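Side-chain contacts in Rab GDP-dissociation inhibitor (Saccharomyces cerevisiae, PDB 2BCG), which regulates Rab GTPases of the yeast secretory pathway, inhibiting GDP dissociation from SEC4 and extracting GDP-bound YPT7 from vacuolar membranes: residues S74-D79 and K359-A364; R80-D85 and I314-H319; Q169-D174 and D179-K184. One frame throughout, in Å; residues are numbered along the deposited sequence. Where two conformers were deposited one is given.

Interaction 1 (S74-D79 and K359-A364); sequences SKFGKD and KGHYLA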
loop_
_atom_site.group_PDB
_atom_site.type_symbol
_atom_site.label_atom_id
_atom_site.label_comp_id
_atom_site.label_asym_id
_atom_site.label_seq_id
_atom_site.Cartn_x
_atom_site.Cartn_y
_atom_site.Cartn_z
ATOM N N SER A 74 -0.090 -17.243 22.224
ATOM C CA SER A 74 1.086 -17.879 22.811
ATOM C C SER A 74 2.136 -18.269 21.765
ATOM O O SER A 74 3.340 -18.143 22.008
ATOM C CB SER A 74 0.700 -19.077 23.700
ATOM O OG SER A 74 0.073 -20.096 22.942
ATOM N N LYS A 75 1.680 -18.697 20.583
ATOM C CA LYS A 75 2.577 -19.121 19.504
ATOM C C LYS A 75 3.114 -17.930 18.702
ATOM O O LYS A 75 4.284 -17.903 18.299
ATOM C CB LYS A 75 1.816 -20.075 18.580
ATOM C CG LYS A 75 2.648 -21.126 17.892
ATOM C CD LYS A 75 1.763 -22.199 17.250
ATOM C CE LYS A 75 1.250 -23.213 18.278
ATOM N NZ LYS A 75 0.915 -24.537 17.665
ATOM N N PHE A 76 2.260 -16.932 18.478
ATOM C CA PHE A 76 2.591 -15.888 17.504
ATOM C C PHE A 76 2.527 -14.450 17.971
ATOM O O PHE A 76 2.835 -13.544 17.198
ATOM C CB PHE A 76 1.695 -16.043 16.283
ATOM C CG PHE A 76 1.871 -17.346 15.585
ATOM C CD1 PHE A 76 3.081 -17.650 14.975
ATOM C CD2 PHE A 76 0.820 -18.269 15.524
ATOM C CE1 PHE A 76 3.261 -18.860 14.318
ATOM C CE2 PHE A 76 0.995 -19.498 14.838
ATOM C CZ PHE A 76 2.215 -19.781 14.257
ATOM N N GLY A 77 2.131 -14.229 19.226
ATOM C CA GLY A 77 1.933 -12.870 19.729
ATOM C C GLY A 77 0.619 -12.244 19.296
ATOM O O GLY A 77 -0.279 -12.919 18.776
ATOM N N LYS A 78 0.516 -10.930 19.513
ATOM C CA LYS A 78 -0.717 -10.172 19.260
ATOM C C LYS A 78 -1.043 -9.961 17.768
ATOM O O LYS A 78 -0.137 -9.700 16.965
ATOM C CB LYS A 78 -0.645 -8.816 19.983
ATOM C CG LYS A 78 -0.701 -8.923 21.535
ATOM C CD LYS A 78 -2.153 -8.862 22.043
ATOM C CE LYS A 78 -2.245 -8.544 23.557
ATOM N NZ LYS A 78 -2.116 -9.731 24.493
ATOM N N ASP A 79 -2.333 -10.086 17.425
ATOM C CA ASP A 79 -2.854 -9.927 16.063
ATOM C C ASP A 79 -2.376 -8.596 15.475
ATOM O O ASP A 79 -2.122 -8.497 14.272
ATOM C CB ASP A 79 -4.396 -9.941 16.070
ATOM C CG ASP A 79 -5.022 -10.958 15.093
ATOM O OD1 ASP A 79 -6.245 -10.839 14.859
ATOM O OD2 ASP A 79 -4.354 -11.875 14.582
ATOM N N LYS A 359 7.936 -10.214 16.521
ATOM C CA LYS A 359 9.374 -10.341 16.636
ATOM C C LYS A 359 9.864 -11.785 16.441
ATOM O O LYS A 359 9.297 -12.715 17.034
ATOM C CB LYS A 359 9.783 -9.873 18.026
ATOM C CG LYS A 359 11.270 -9.882 18.224
ATOM C CD LYS A 359 11.635 -9.251 19.563
ATOM C CE LYS A 359 13.147 -9.050 19.660
ATOM N NZ LYS A 359 13.676 -8.080 18.632
ATOM N N GLY A 360 10.896 -11.956 15.609
ATOM C CA GLY A 360 11.526 -13.244 15.435
ATOM C C GLY A 360 10.949 -14.084 14.311
ATOM O O GLY A 360 11.542 -15.096 13.902
ATOM N N HIS A 361 9.787 -13.676 13.814
ATOM C CA HIS A 361 9.195 -14.403 12.698
ATOM C C HIS A 361 9.578 -13.834 11.326
ATOM O O HIS A 361 10.036 -12.683 11.187
ATOM C CB HIS A 361 7.668 -14.458 12.861
ATOM C CG HIS A 361 7.225 -15.192 14.104
ATOM N ND1 HIS A 361 7.130 -16.570 14.173
ATOM C CD2 HIS A 361 6.865 -14.736 15.334
ATOM C CE1 HIS A 361 6.742 -16.930 15.389
ATOM N NE2 HIS A 361 6.574 -15.837 16.112
ATOM N N TYR A 362 9.444 -14.699 10.317
ATOM C CA TYR A 362 9.621 -14.311 8.913
ATOM C C TYR A 362 8.404 -14.791 8.186
ATOM O O TYR A 362 7.855 -15.840 8.531
ATOM C CB TYR A 362 10.905 -14.930 8.313
ATOM C CG TYR A 362 12.177 -14.356 8.910
ATOM C CD1 TYR A 362 12.546 -14.639 10.241
ATOM C CD2 TYR A 362 13.015 -13.536 8.148
ATOM C CE1 TYR A 362 13.707 -14.094 10.789
ATOM C CE2 TYR A 362 14.184 -13.005 8.692
ATOM C CZ TYR A 362 14.506 -13.287 10.014
ATOM O OH TYR A 362 15.652 -12.788 10.567
ATOM N N LEU A 363 8.013 -14.023 7.175
ATOM C CA LEU A 363 6.974 -14.441 6.256
ATOM C C LEU A 363 7.673 -14.776 4.937
ATOM O O LEU A 363 8.461 -14.000 4.415
ATOM C CB LEU A 363 5.970 -13.307 6.007
ATOM C CG LEU A 363 5.095 -12.894 7.213
ATOM C CD1 LEU A 363 4.300 -11.649 6.909
ATOM C CD2 LEU A 363 4.166 -14.048 7.562
ATOM N N ALA A 364 7.364 -15.936 4.397
ATOM C CA ALA A 364 7.940 -16.351 3.115
ATOM C C ALA A 364 6.775 -16.770 2.268
ATOM O O ALA A 364 6.090 -17.768 2.577
ATOM C CB ALA A 364 8.903 -17.505 3.307
HETATM O O HOH W 1 5.606 -14.847 18.737
#

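Interaction 2 (R80-D85 and I314-H319); sequences RDWNVD and ICILNH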
loop_
_atom_site.group_PDB
_atom_site.type_symbol
_atom_site.label_atom_id
_atom_site.label_comp_id
_atom_site.label_asym_id
_atom_site.label_seq_id
_atom_site.Cartn_x
_atom_site.Cartn_y
_atom_site.Cartn_z
ATOM N N ARG A 80 -2.246 -7.569 16.319
ATOM C CA ARG A 80 -1.886 -6.231 15.816
ATOM C C ARG A 80 -0.486 -6.183 15.172
ATOM O O ARG A 80 -0.202 -5.295 14.365
ATOM C CB ARG A 80 -2.007 -5.153 16.912
ATOM C CG ARG A 80 -1.307 -5.468 18.246
ATOM C CD ARG A 80 -1.551 -4.330 19.278
ATOM N NE ARG A 80 -2.932 -3.832 19.245
ATOM C CZ ARG A 80 -3.943 -4.335 19.952
ATOM N NH1 ARG A 80 -3.749 -5.349 20.784
ATOM N NH2 ARG A 80 -5.159 -3.815 19.836
ATOM N N ASP A 81 0.388 -7.119 15.534
ATOM C CA ASP A 81 1.728 -7.200 14.979
ATOM C C ASP A 81 1.798 -7.810 13.561
ATOM O O ASP A 81 2.860 -7.801 12.918
ATOM C CB ASP A 81 2.613 -8.081 15.872
ATOM C CG ASP A 81 3.039 -7.393 17.159
ATOM O OD1 ASP A 81 3.834 -8.033 17.903
ATOM O OD2 ASP A 81 2.593 -6.249 17.421
ATOM N N TRP A 82 0.686 -8.358 13.092
ATOM C CA TRP A 82 0.691 -9.136 11.843
ATOM C C TRP A 82 -0.057 -8.388 10.741
ATOM O O TRP A 82 -1.218 -8.017 10.936
ATOM C CB TRP A 82 0.068 -10.516 12.093
ATOM C CG TRP A 82 0.909 -11.390 13.002
ATOM C CD1 TRP A 82 0.949 -11.364 14.381
ATOM C CD2 TRP A 82 1.848 -12.380 12.592
ATOM N NE1 TRP A 82 1.880 -12.271 14.850
ATOM C CE2 TRP A 82 2.417 -12.942 13.775
ATOM C CE3 TRP A 82 2.248 -12.882 11.342
ATOM C CZ2 TRP A 82 3.377 -13.954 13.725
ATOM C CZ3 TRP A 82 3.200 -13.887 11.296
ATOM C CH2 TRP A 82 3.756 -14.416 12.477
ATOM N N ASN A 83 0.614 -8.206 9.601
ATOM C CA ASN A 83 0.029 -7.561 8.419
ATOM C C ASN A 83 0.549 -8.384 7.246
ATOM O O ASN A 83 1.601 -8.100 6.689
ATOM C CB ASN A 83 0.514 -6.114 8.273
ATOM C CG ASN A 83 0.082 -5.253 9.433
ATOM O OD1 ASN A 83 -1.098 -4.922 9.547
ATOM N ND2 ASN A 83 1.027 -4.910 10.324
ATOM N N VAL A 84 -0.164 -9.447 6.942
ATOM C CA VAL A 84 0.337 -10.442 6.025
ATOM C C VAL A 84 -0.262 -10.274 4.636
ATOM O O VAL A 84 -1.480 -10.398 4.476
ATOM C CB VAL A 84 0.010 -11.854 6.553
ATOM C CG1 VAL A 84 0.547 -12.923 5.590
ATOM C CG2 VAL A 84 0.498 -12.016 7.989
ATOM N N ASP A 85 0.595 -9.984 3.657
ATOM C CA ASP A 85 0.150 -9.841 2.263
ATOM C C ASP A 85 -0.532 -11.127 1.799
ATOM O O ASP A 85 -0.020 -12.250 1.984
ATOM C CB ASP A 85 1.345 -9.584 1.341
ATOM C CG ASP A 85 2.081 -8.305 1.660
ATOM O OD1 ASP A 85 1.492 -7.364 2.245
ATOM O OD2 ASP A 85 3.282 -8.252 1.302
ATOM N N ILE A 314 1.675 -19.015 1.892
ATOM C CA ILE A 314 2.167 -18.094 2.889
ATOM C C ILE A 314 2.729 -18.917 4.043
ATOM O O ILE A 314 1.999 -19.669 4.710
ATOM C CB ILE A 314 1.026 -17.165 3.383
ATOM C CG1 ILE A 314 0.414 -16.363 2.218
ATOM C CG2 ILE A 314 1.488 -16.284 4.559
ATOM C CD1 ILE A 314 -0.929 -15.738 2.604
ATOM N N CYS A 315 4.049 -18.832 4.224
ATOM C CA CYS A 315 4.721 -19.627 5.246
ATOM C C CYS A 315 5.211 -18.744 6.363
ATOM O O CYS A 315 5.747 -17.659 6.093
ATOM C CB CYS A 315 5.930 -20.326 4.651
ATOM S SG CYS A 315 5.454 -21.423 3.276
ATOM N N ILE A 316 5.017 -19.206 7.599
ATOM C CA ILE A 316 5.544 -18.499 8.768
ATOM C C ILE A 316 6.727 -19.287 9.279
ATOM O O ILE A 316 6.634 -20.494 9.493
ATOM C CB ILE A 316 4.517 -18.359 9.898
ATOM C CG1 ILE A 316 3.292 -17.549 9.454
ATOM C CG2 ILE A 316 5.199 -17.734 11.138
ATOM C CD1 ILE A 316 2.140 -17.536 10.521
ATOM N N LEU A 317 7.847 -18.582 9.383
ATOM C CA LEU A 317 9.078 -19.179 9.942
ATOM C C LEU A 317 9.369 -18.484 11.240
ATOM O O LEU A 317 8.955 -17.354 11.448
ATOM C CB LEU A 317 10.272 -18.992 9.020
ATOM C CG LEU A 317 10.048 -19.177 7.505
ATOM C CD1 LEU A 317 11.296 -18.872 6.746
ATOM C CD2 LEU A 317 9.603 -20.585 7.178
ATOM N N ASN A 318 10.105 -19.171 12.115
ATOM C CA ASN A 318 10.578 -18.512 13.328
ATOM C C ASN A 318 12.103 -18.306 13.302
ATOM O O ASN A 318 12.754 -18.206 14.359
ATOM C CB ASN A 318 10.085 -19.239 14.585
ATOM C CG ASN A 318 10.701 -20.567 14.768
ATOM O OD1 ASN A 318 11.537 -21.007 13.981
ATOM N ND2 ASN A 318 10.282 -21.260 15.845
ATOM N N HIS A 319 12.660 -18.277 12.093
ATOM C CA HIS A 319 14.101 -18.109 11.874
ATOM C C HIS A 319 14.342 -17.571 10.463
ATOM O O HIS A 319 13.484 -17.684 9.594
ATOM C CB HIS A 319 14.773 -19.480 11.968
ATOM C CG HIS A 319 14.192 -20.456 11.004
ATOM N ND1 HIS A 319 14.543 -20.474 9.670
ATOM C CD2 HIS A 319 13.228 -21.397 11.157
ATOM C CE1 HIS A 319 13.828 -21.393 9.041
ATOM N NE2 HIS A 319 13.037 -21.973 9.924
#

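Interaction 3 (Q169-D174 and D179-K184); sequences QGLDLD and DEVYYK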
loop_
_atom_site.group_PDB
_atom_site.type_symbol
_atom_site.label_atom_id
_atom_site.label_comp_id
_atom_site.label_asym_id
_atom_site.label_seq_id
_atom_site.Cartn_x
_atom_site.Cartn_y
_atom_site.Cartn_z
ATOM N N GLN A 169 24.827 -0.090 -32.262
ATOM C CA GLN A 169 25.667 -1.242 -32.636
ATOM C C GLN A 169 25.005 -2.159 -33.668
ATOM O O GLN A 169 25.085 -3.385 -33.572
ATOM C CB GLN A 169 26.123 -2.029 -31.390
ATOM C CG GLN A 169 26.929 -1.199 -30.396
ATOM C CD GLN A 169 27.812 -2.030 -29.458
ATOM O OE1 GLN A 169 28.275 -1.531 -28.437
ATOM N NE2 GLN A 169 28.060 -3.288 -29.814
ATOM N N GLY A 170 24.348 -1.550 -34.658
ATOM C CA GLY A 170 23.722 -2.288 -35.750
ATOM C C GLY A 170 22.501 -3.081 -35.333
ATOM O O GLY A 170 22.037 -3.958 -36.071
ATOM N N LEU A 171 21.973 -2.765 -34.147
ATOM C CA LEU A 171 20.794 -3.436 -33.632
ATOM C C LEU A 171 19.571 -2.529 -33.691
ATOM O O LEU A 171 19.667 -1.312 -33.487
ATOM C CB LEU A 171 21.039 -3.921 -32.197
ATOM C CG LEU A 171 22.038 -5.072 -32.042
ATOM C CD1 LEU A 171 22.412 -5.214 -30.571
ATOM C CD2 LEU A 171 21.464 -6.370 -32.574
ATOM N N ASP A 172 18.431 -3.139 -33.982
ATOM C CA ASP A 172 17.166 -2.435 -33.970
ATOM C C ASP A 172 16.202 -3.073 -32.961
ATOM O O ASP A 172 15.764 -4.220 -33.138
ATOM C CB ASP A 172 16.556 -2.416 -35.371
ATOM C CG ASP A 172 15.349 -1.509 -35.462
ATOM O OD1 ASP A 172 15.446 -0.487 -36.184
ATOM O OD2 ASP A 172 14.307 -1.813 -34.822
ATOM N N LEU A 173 15.845 -2.308 -31.931
ATOM C CA LEU A 173 15.049 -2.841 -30.815
ATOM C C LEU A 173 13.668 -3.344 -31.206
ATOM O O LEU A 173 13.070 -4.152 -30.492
ATOM C CB LEU A 173 14.979 -1.837 -29.646
ATOM C CG LEU A 173 16.306 -1.405 -29.006
ATOM C CD1 LEU A 173 16.025 -0.502 -27.824
ATOM C CD2 LEU A 173 17.164 -2.599 -28.574
ATOM N N ASP A 174 13.166 -2.890 -32.358
ATOM C CA ASP A 174 11.859 -3.319 -32.834
ATOM C C ASP A 174 11.960 -4.453 -33.854
ATOM O O ASP A 174 11.104 -5.331 -33.895
ATOM C CB ASP A 174 11.105 -2.129 -33.442
ATOM C CG ASP A 174 10.845 -1.022 -32.432
ATOM O OD1 ASP A 174 10.165 -1.303 -31.410
ATOM O OD2 ASP A 174 11.308 0.121 -32.677
ATOM N N ASP A 179 16.848 -12.743 -28.718
ATOM C CA ASP A 179 17.868 -13.759 -29.040
ATOM C C ASP A 179 18.938 -13.220 -30.004
ATOM O O ASP A 179 20.122 -13.504 -29.842
ATOM C CB ASP A 179 17.232 -15.008 -29.639
ATOM C CG ASP A 179 17.777 -16.289 -29.034
ATOM O OD1 ASP A 179 17.190 -17.367 -29.318
ATOM O OD2 ASP A 179 18.759 -16.225 -28.262
ATOM N N GLU A 180 18.506 -12.428 -30.992
ATOM C CA GLU A 180 19.430 -11.791 -31.924
ATOM C C GLU A 180 20.306 -10.759 -31.248
ATOM O O GLU A 180 21.483 -10.628 -31.569
ATOM C CB GLU A 180 18.677 -11.167 -33.101
ATOM C CG GLU A 180 18.034 -12.203 -34.009
ATOM C CD GLU A 180 17.225 -11.574 -35.129
ATOM O OE1 GLU A 180 16.756 -10.423 -34.968
ATOM O OE2 GLU A 180 17.060 -12.241 -36.169
ATOM N N VAL A 181 19.758 -10.046 -30.261
ATOM C CA VAL A 181 20.557 -9.122 -29.484
ATOM C C VAL A 181 21.640 -9.891 -28.688
ATOM O O VAL A 181 22.802 -9.475 -28.637
ATOM C CB VAL A 181 19.662 -8.244 -28.529
ATOM C CG1 VAL A 181 20.508 -7.512 -27.514
ATOM C CG2 VAL A 181 18.809 -7.252 -29.323
ATOM N N TYR A 182 21.251 -11.030 -28.101
ATOM C CA TYR A 182 22.179 -11.856 -27.337
ATOM C C TYR A 182 23.311 -12.342 -28.261
ATOM O O TYR A 182 24.491 -12.315 -27.878
ATOM C CB TYR A 182 21.443 -13.051 -26.713
ATOM C CG TYR A 182 20.546 -12.780 -25.478
ATOM C CD1 TYR A 182 19.388 -13.530 -25.280
ATOM C CD2 TYR A 182 20.878 -11.806 -24.526
ATOM C CE1 TYR A 182 18.577 -13.355 -24.127
ATOM C CE2 TYR A 182 20.063 -11.603 -23.356
ATOM C CZ TYR A 182 18.919 -12.391 -23.190
ATOM O OH TYR A 182 18.127 -12.191 -22.055
ATOM N N TYR A 183 22.931 -12.715 -29.485
ATOM C CA TYR A 183 23.888 -13.216 -30.492
ATOM C C TYR A 183 24.948 -12.183 -30.841
ATOM O O TYR A 183 26.130 -12.533 -30.928
ATOM C CB TYR A 183 23.150 -13.644 -31.755
ATOM C CG TYR A 183 23.952 -14.550 -32.673
ATOM C CD1 TYR A 183 24.082 -15.913 -32.398
ATOM C CD2 TYR A 183 24.507 -14.052 -33.855
ATOM C CE1 TYR A 183 24.793 -16.772 -33.272
ATOM C CE2 TYR A 183 25.221 -14.885 -34.719
ATOM C CZ TYR A 183 25.353 -16.233 -34.420
ATOM O OH TYR A 183 26.043 -17.076 -35.284
ATOM N N LYS A 184 24.539 -10.926 -31.027
ATOM C CA LYS A 184 25.480 -9.851 -31.350
ATOM C C LYS A 184 26.600 -9.811 -30.301
ATOM O O LYS A 184 27.765 -9.573 -30.619
ATOM C CB LYS A 184 24.744 -8.504 -31.467
ATOM C CG LYS A 184 25.635 -7.254 -31.634
ATOM C CD LYS A 184 26.117 -7.028 -33.080
ATOM C CE LYS A 184 24.978 -6.626 -34.007
ATOM N NZ LYS A 184 25.492 -6.184 -35.332
#

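Interaction 1 (S74-D79 and K359-A364)
The C-terminal end of helix 69-76, with K75 and F76, meets H361 in the loop leading into strand 362-369 of the mixed sheet. This joins a helix end to the sheet through an aromatic pair and a shared water. F76 and H361 cross nearly at right angles as side chains. Their ring planes are turned by 55°, with the centroids 5.6 Å apart. H361 CE1 comes to the edge of the phenyl ring near its plane, 3.8 Å from F76 CD1. In H361, CG is anti to the carbonyl carbon (chi1 -62°); with CB directed at the helix end, this sets the imidazole beside it. One face of the F76 ring is packed by its neighbour, K75 CB lying 3.7 Å above the plane and offset toward the rim; K75 NZ leads away from the contact. I316 of strand 303-317 touches both rings, and E390 touches K75, F76 and H361. H361 ND1 makes a weak hydrogen bond to L317 O of strand 303-317. At the other ring nitrogen, water 1 lies in the imidazole plane, 3.0 Å from H361 NE2, and gives a weak hydrogen bond to K75 O.

Interaction 2 (R80-D85 and I314-H319)
W82 and I316 of strand 303-317 come at each other from opposite directions, the indole edge first. W82 CB points toward the strand, and CG sits beside the backbone N (chi1 -67°). On the five-membered ring NE1 gives a hydrogen bond to F76 O, limiting the indole's rotation; the H361 ring also meets it. Further along, V84 CG2 lies in the ring plane, 3.9 Å from W82 CE3. CZ3 then meets I316 CD1 at 3.9 Å, and the tip, CH2, touches I316 CG2, also at 3.9 Å, the methyl lying at the indole edge near its plane. An alanine in place of W82 would probably open a gap beside I316 and leave F76 O without its indole N-H. Two residues on, V84 takes up the packing: its CG1, anti to the backbone N at chi1 180°, lies 3.6 Å from I314 CG2. I314 also reaches the next peptide, with CD1 3.7 Å from D85 O. L363 of strand 362-369 touches W82, V84 and I316; from helix 55-62, L55 packs on W82 and I316, L58 on V84 and I314. The D85 carboxylate turns away to Y236 and S52. No hydrogen bond spans the two segments: apolar groups give the buried D85 O no polar partner, so the contact rests on van der Waals packing.

Interaction 3 (Q169-D174 and D179-K184)
Among the flat groups where Q169, L171 and K184 meet, the Q169 peptide carbonyl faces the lysine: K184 CE lies 3.3 Å from Q169 O, nearly in line with the C=O bond, and K184 NZ is also 3.3 Å from that oxygen. The side chain of W156, on helix 144-159, touches Q169, L171, L173 and V181. The D172 carboxylate receives D174 N at OD2 on its anti side, 20° out of the carboxylate plane, over 2.9 Å, which makes an Asx turn; K175 N is a second donor to OD2. K184, in the conformer described, leaves the helix with CG anti to the backbone N, then bends at chi2 (81°) and chi3 (69°); this lays its methylenes alongside L171. The two side chains slide past each other in opposite directions: L171 CD1 lies 4.0 Å from K184 CG, and L171 CD2 is 3.8 Å from K184 CE. On another side, L171 CD1 reaches V181 CG1 at 4.3 Å, a looser contact. G170 has positive phi, and a CB there would be tight against K184 NZ. E180 turns its carboxylate back to N176 and the backbone N of T177. The loop thus folds back on helix 178-184, in the helical part of the GDI fold where M150 and L154 of helix 144-159 line the geranylgeranyl pocket.

How the interactions relate
From the N terminus, helix 69-76 comes first, and its end at 74-79 closes a loop of 279 residues with 359-364 (interaction 1). The chain runs straight on into 80-85, which closes a shorter loop with 314-319 (interaction 2), so the second loop lies within the first. Interaction 3, a local closure of 169-174 on helix 178-184, falls within both; no loops cross. Interactions 1 and 2 have centres about 6 Å apart and reach neighbouring strands of the mixed sheet, 362-369 and 303-317, joined by a backbone hydrogen bond, C315 N to A364 O. Interaction 3 stands across the molecule in the helical lipid-binding part, its centre about 45 Å from that of interaction 2.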